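Local coordinates for WbbZ protein (Klebsiella pneumoniae subsp. pneumoniae NTUH-K2044, PDB 6X1L), which is of uncharacterized function but belongs to the polysaccharide pyruvyl transferase family, and so may transfer pyruvyl groups to a bacterial surface polysaccharide, at residues A[215-220]-A[228-233]. Numbering follows the deposited sequence.
Sequences NFLEEY and LHVAIL
L217, near the C-terminal end of helix 203-218, faces V230 and L233 in the first turns of helix 228-236, and the closest CA atoms, those of L217 and L233, are 8.1 Å apart. The contact is small, buried and apolar, with no hydrogen bond between the segments. L217 supplies one whole side of it, and its side chain sets out from the backbone toward 228-233. Its CG lies beside the backbone N, anti to the carbonyl carbon (chi1 -63°). L217 CD1 lies between L233 and V230. It meets L233 CB at 3.9 Å, and L233 CD1 is about 4.3 Å from L217 CD1. The same L217 CD1 lies 4.2 Å from V230 O, a loose approach to a backbone carbonyl. L217 CD2 touches V230 CG1 at 4.2 Å. The branched end of L217 thus bridges residues three apart on the facing helix. The L217 and L233 side chains cross at about a right angle. The L233 side chain also packs on M213 and I214, one turn back on helix 203-218.

Y220 N bonds to L217 O at 3.1 Å, and the chain enters strand 220-225, which leads on to helix 228-236. The contact therefore closes a helix-strand-helix unit beside the four-stranded parallel sheet. The chain has a second, six-stranded parallel sheet, consistent with the two-domain GT-B clan of the family. V223 of the strand touches both L217 and V230, while V230 also reaches C172 on the neighbouring strand 167-172.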
ATOM      1  N   ASN A 215      -4.724  -5.875  -6.405  1.00 43.65           N
ATOM      2  CA  ASN A 215      -5.254  -4.948  -7.406  1.00 43.24           C
ATOM      3  C   ASN A 215      -4.287  -4.783  -8.566  1.00 49.90           C
ATOM      4  O   ASN A 215      -4.698  -4.766  -9.732  1.00 54.06           O
ATOM      5  CB  ASN A 215      -5.536  -3.578  -6.787  1.00 42.71           C
ATOM      6  CG  ASN A 215      -6.687  -3.596  -5.810  1.00 46.28           C
ATOM      7  OD1 ASN A 215      -7.541  -4.483  -5.838  1.00 52.78           O
ATOM      8  ND2 ASN A 215      -6.721  -2.600  -4.940  1.00 45.44           N
ATOM      9  N   PHE A 216      -2.995  -4.645  -8.261  1.00 46.74           N
ATOM     10  CA  PHE A 216      -1.995  -4.484  -9.309  1.00 44.67           C
ATOM     11  C   PHE A 216      -1.974  -5.696 -10.228  1.00 50.61           C
ATOM     12  O   PHE A 216      -2.004  -5.561 -11.457  1.00 45.44           O
ATOM     13  CB  PHE A 216      -0.620  -4.257  -8.681  1.00 47.08           C
ATOM     14  CG  PHE A 216       0.499  -4.202  -9.679  1.00 53.27           C
ATOM     15  CD1 PHE A 216       0.785  -3.021 -10.353  1.00 50.20           C
ATOM     16  CD2 PHE A 216       1.263  -5.329  -9.951  1.00 50.95           C
ATOM     17  CE1 PHE A 216       1.811  -2.962 -11.275  1.00 51.47           C
ATOM     18  CE2 PHE A 216       2.292  -5.277 -10.878  1.00 56.01           C
ATOM     19  CZ  PHE A 216       2.566  -4.090 -11.539  1.00 59.86           C
ATOM     20  N   LEU A 217      -1.947  -6.895  -9.642  1.00 46.12           N
ATOM     21  CA  LEU A 217      -1.760  -8.108 -10.430  1.00 45.09           C
ATOM     22  C   LEU A 217      -3.001  -8.477 -11.228  1.00 46.17           C
ATOM     23  O   LEU A 217      -2.883  -9.074 -12.304  1.00 52.45           O
ATOM     24  CB  LEU A 217      -1.368  -9.264  -9.507  1.00 44.23           C
ATOM     25  CG  LEU A 217      -0.040  -9.094  -8.770  1.00 46.28           C
ATOM     26  CD1 LEU A 217       0.090 -10.139  -7.669  1.00 42.75           C
ATOM     27  CD2 LEU A 217       1.117  -9.199  -9.753  1.00 43.98           C
ATOM     28  N   GLU A 218      -4.194  -8.146 -10.718  1.00 51.00           N
ATOM     29  CA  GLU A 218      -5.435  -8.560 -11.371  1.00 52.48           C
ATOM     30  C   GLU A 218      -5.498  -8.131 -12.834  1.00 53.35           C
ATOM     31  O   GLU A 218      -6.111  -8.822 -13.657  1.00 54.05           O
ATOM     32  CB  GLU A 218      -6.643  -7.990 -10.623  1.00 55.54           C
ATOM     33  CG  GLU A 218      -7.043  -8.747  -9.364  1.00 53.74           C
ATOM     34  CD  GLU A 218      -8.225  -8.100  -8.651  1.00 56.88           C
ATOM     35  OE1 GLU A 218      -8.024  -7.084  -7.952  1.00 58.43           O
ATOM     36  OE2 GLU A 218      -9.361  -8.599  -8.801  1.00 62.42           O
ATOM     37  N   GLU A 219      -4.881  -7.002 -13.176  1.00 51.42           N
ATOM     38  CA  GLU A 219      -5.021  -6.420 -14.506  1.00 52.05           C
ATOM     39  C   GLU A 219      -4.029  -6.979 -15.519  1.00 58.50           C
ATOM     40  O   GLU A 219      -4.041  -6.544 -16.675  1.00 58.00           O
ATOM     41  CB  GLU A 219      -4.883  -4.894 -14.424  1.00 52.49           C
ATOM     42  CG  GLU A 219      -6.050  -4.222 -13.712  1.00 52.21           C
ATOM     43  CD  GLU A 219      -5.953  -2.700 -13.695  1.00 61.56           C
ATOM     44  OE1 GLU A 219      -4.963  -2.157 -13.152  1.00 58.02           O
ATOM     45  OE2 GLU A 219      -6.873  -2.045 -14.230  1.00 63.16           O
ATOM     46  N   TYR A 220      -3.188  -7.931 -15.124  1.00 57.91           N
ATOM     47  CA  TYR A 220      -2.202  -8.529 -16.011  1.00 62.66           C
ATOM     48  C   TYR A 220      -2.577  -9.969 -16.338  1.00 61.03           C
ATOM     49  O   TYR A 220      -3.233 -10.655 -15.550  1.00 55.77           O
ATOM     50  CB  TYR A 220      -0.805  -8.507 -15.387  1.00 58.20           C
ATOM     51  CG  TYR A 220      -0.194  -7.131 -15.258  1.00 59.22           C
ATOM     52  CD1 TYR A 220       0.513  -6.562 -16.311  1.00 61.46           C
ATOM     53  CD2 TYR A 220      -0.309  -6.407 -14.078  1.00 52.28           C
ATOM     54  CE1 TYR A 220       1.081  -5.307 -16.194  1.00 58.56           C
ATOM     55  CE2 TYR A 220       0.255  -5.156 -13.951  1.00 52.30           C
ATOM     56  CZ  TYR A 220       0.949  -4.609 -15.010  1.00 57.76           C
ATOM     57  OH  TYR A 220       1.509  -3.362 -14.882  1.00 63.88           O
ATOM     58  N   LEU A 228       8.411 -14.449  -3.780  1.00 51.38           N
ATOM     59  CA  LEU A 228       7.590 -15.614  -3.457  1.00 52.59           C
ATOM     60  C   LEU A 228       6.108 -15.266  -3.413  1.00 49.61           C
ATOM     61  O   LEU A 228       5.286 -15.911  -4.075  1.00 50.63           O
ATOM     62  CB  LEU A 228       8.035 -16.208  -2.120  1.00 45.71           C
ATOM     63  CG  LEU A 228       7.226 -17.415  -1.651  1.00 50.78           C
ATOM     64  CD1 LEU A 228       7.293 -18.529  -2.686  1.00 49.38           C
ATOM     65  CD2 LEU A 228       7.745 -17.897  -0.306  1.00 51.56           C
ATOM     66  N   HIS A 229       5.743 -14.247  -2.643  1.00 42.14           N
ATOM     67  CA  HIS A 229       4.324 -14.010  -2.430  1.00 50.89           C
ATOM     68  C   HIS A 229       3.666 -13.248  -3.568  1.00 48.36           C
ATOM     69  O   HIS A 229       2.438 -13.290  -3.680  1.00 53.74           O
ATOM     70  CB  HIS A 229       4.119 -13.322  -1.085  1.00 49.86           C
ATOM     71  CG  HIS A 229       4.310 -14.259   0.066  1.00 55.75           C
ATOM     72  ND1 HIS A 229       5.544 -14.496   0.632  1.00 59.58           N
ATOM     73  CD2 HIS A 229       3.440 -15.078   0.701  1.00 59.84           C
ATOM     74  CE1 HIS A 229       5.419 -15.394   1.592  1.00 66.37           C
ATOM     75  NE2 HIS A 229       4.152 -15.767   1.652  1.00 59.56           N
ATOM     76  N   VAL A 230       4.439 -12.598  -4.436  1.00 48.33           N
ATOM     77  CA  VAL A 230       3.898 -12.212  -5.735  1.00 49.17           C
ATOM     78  C   VAL A 230       3.519 -13.456  -6.529  1.00 50.73           C
ATOM     79  O   VAL A 230       2.420 -13.552  -7.088  1.00 51.24           O
ATOM     80  CB  VAL A 230       4.906 -11.341  -6.505  1.00 48.74           C
ATOM     81  CG1 VAL A 230       4.401 -11.082  -7.921  1.00 48.22           C
ATOM     82  CG2 VAL A 230       5.148 -10.030  -5.769  1.00 44.90           C
ATOM     83  N   ALA A 231       4.424 -14.435  -6.580  1.00 56.04           N
ATOM     84  CA  ALA A 231       4.130 -15.676  -7.287  1.00 50.09           C
ATOM     85  C   ALA A 231       2.927 -16.386  -6.682  1.00 49.26           C
ATOM     86  O   ALA A 231       2.074 -16.906  -7.410  1.00 56.48           O
ATOM     87  CB  ALA A 231       5.358 -16.588  -7.279  1.00 50.01           C
ATOM     88  N   ILE A 232       2.838 -16.411  -5.350  1.00 41.60           N
ATOM     89  CA  ILE A 232       1.705 -17.058  -4.696  1.00 49.05           C
ATOM     90  C   ILE A 232       0.406 -16.326  -5.019  1.00 50.36           C
ATOM     91  O   ILE A 232      -0.591 -16.944  -5.410  1.00 50.21           O
ATOM     92  CB  ILE A 232       1.946 -17.156  -3.178  1.00 50.53           C
ATOM     93  CG1 ILE A 232       2.977 -18.254  -2.876  1.00 45.97           C
ATOM     94  CG2 ILE A 232       0.643 -17.440  -2.447  1.00 50.70           C
ATOM     95  CD1 ILE A 232       3.383 -18.326  -1.428  1.00 47.36           C
ATOM     96  N   LEU A 233       0.399 -14.997  -4.869  1.00 50.89           N
ATOM     97  CA  LEU A 233      -0.807 -14.223  -5.153  1.00 42.88           C
ATOM     98  C   LEU A 233      -1.262 -14.422  -6.592  1.00 46.91           C
ATOM     99  O   LEU A 233      -2.439 -14.694  -6.853  1.00 52.45           O
ATOM    100  CB  LEU A 233      -0.561 -12.740  -4.879  1.00 42.94           C
ATOM    101  CG  LEU A 233      -0.533 -12.247  -3.434  1.00 43.29           C
ATOM    102  CD1 LEU A 233      -0.293 -10.745  -3.422  1.00 43.99           C
ATOM    103  CD2 LEU A 233      -1.828 -12.597  -2.714  1.00 44.12           C
TER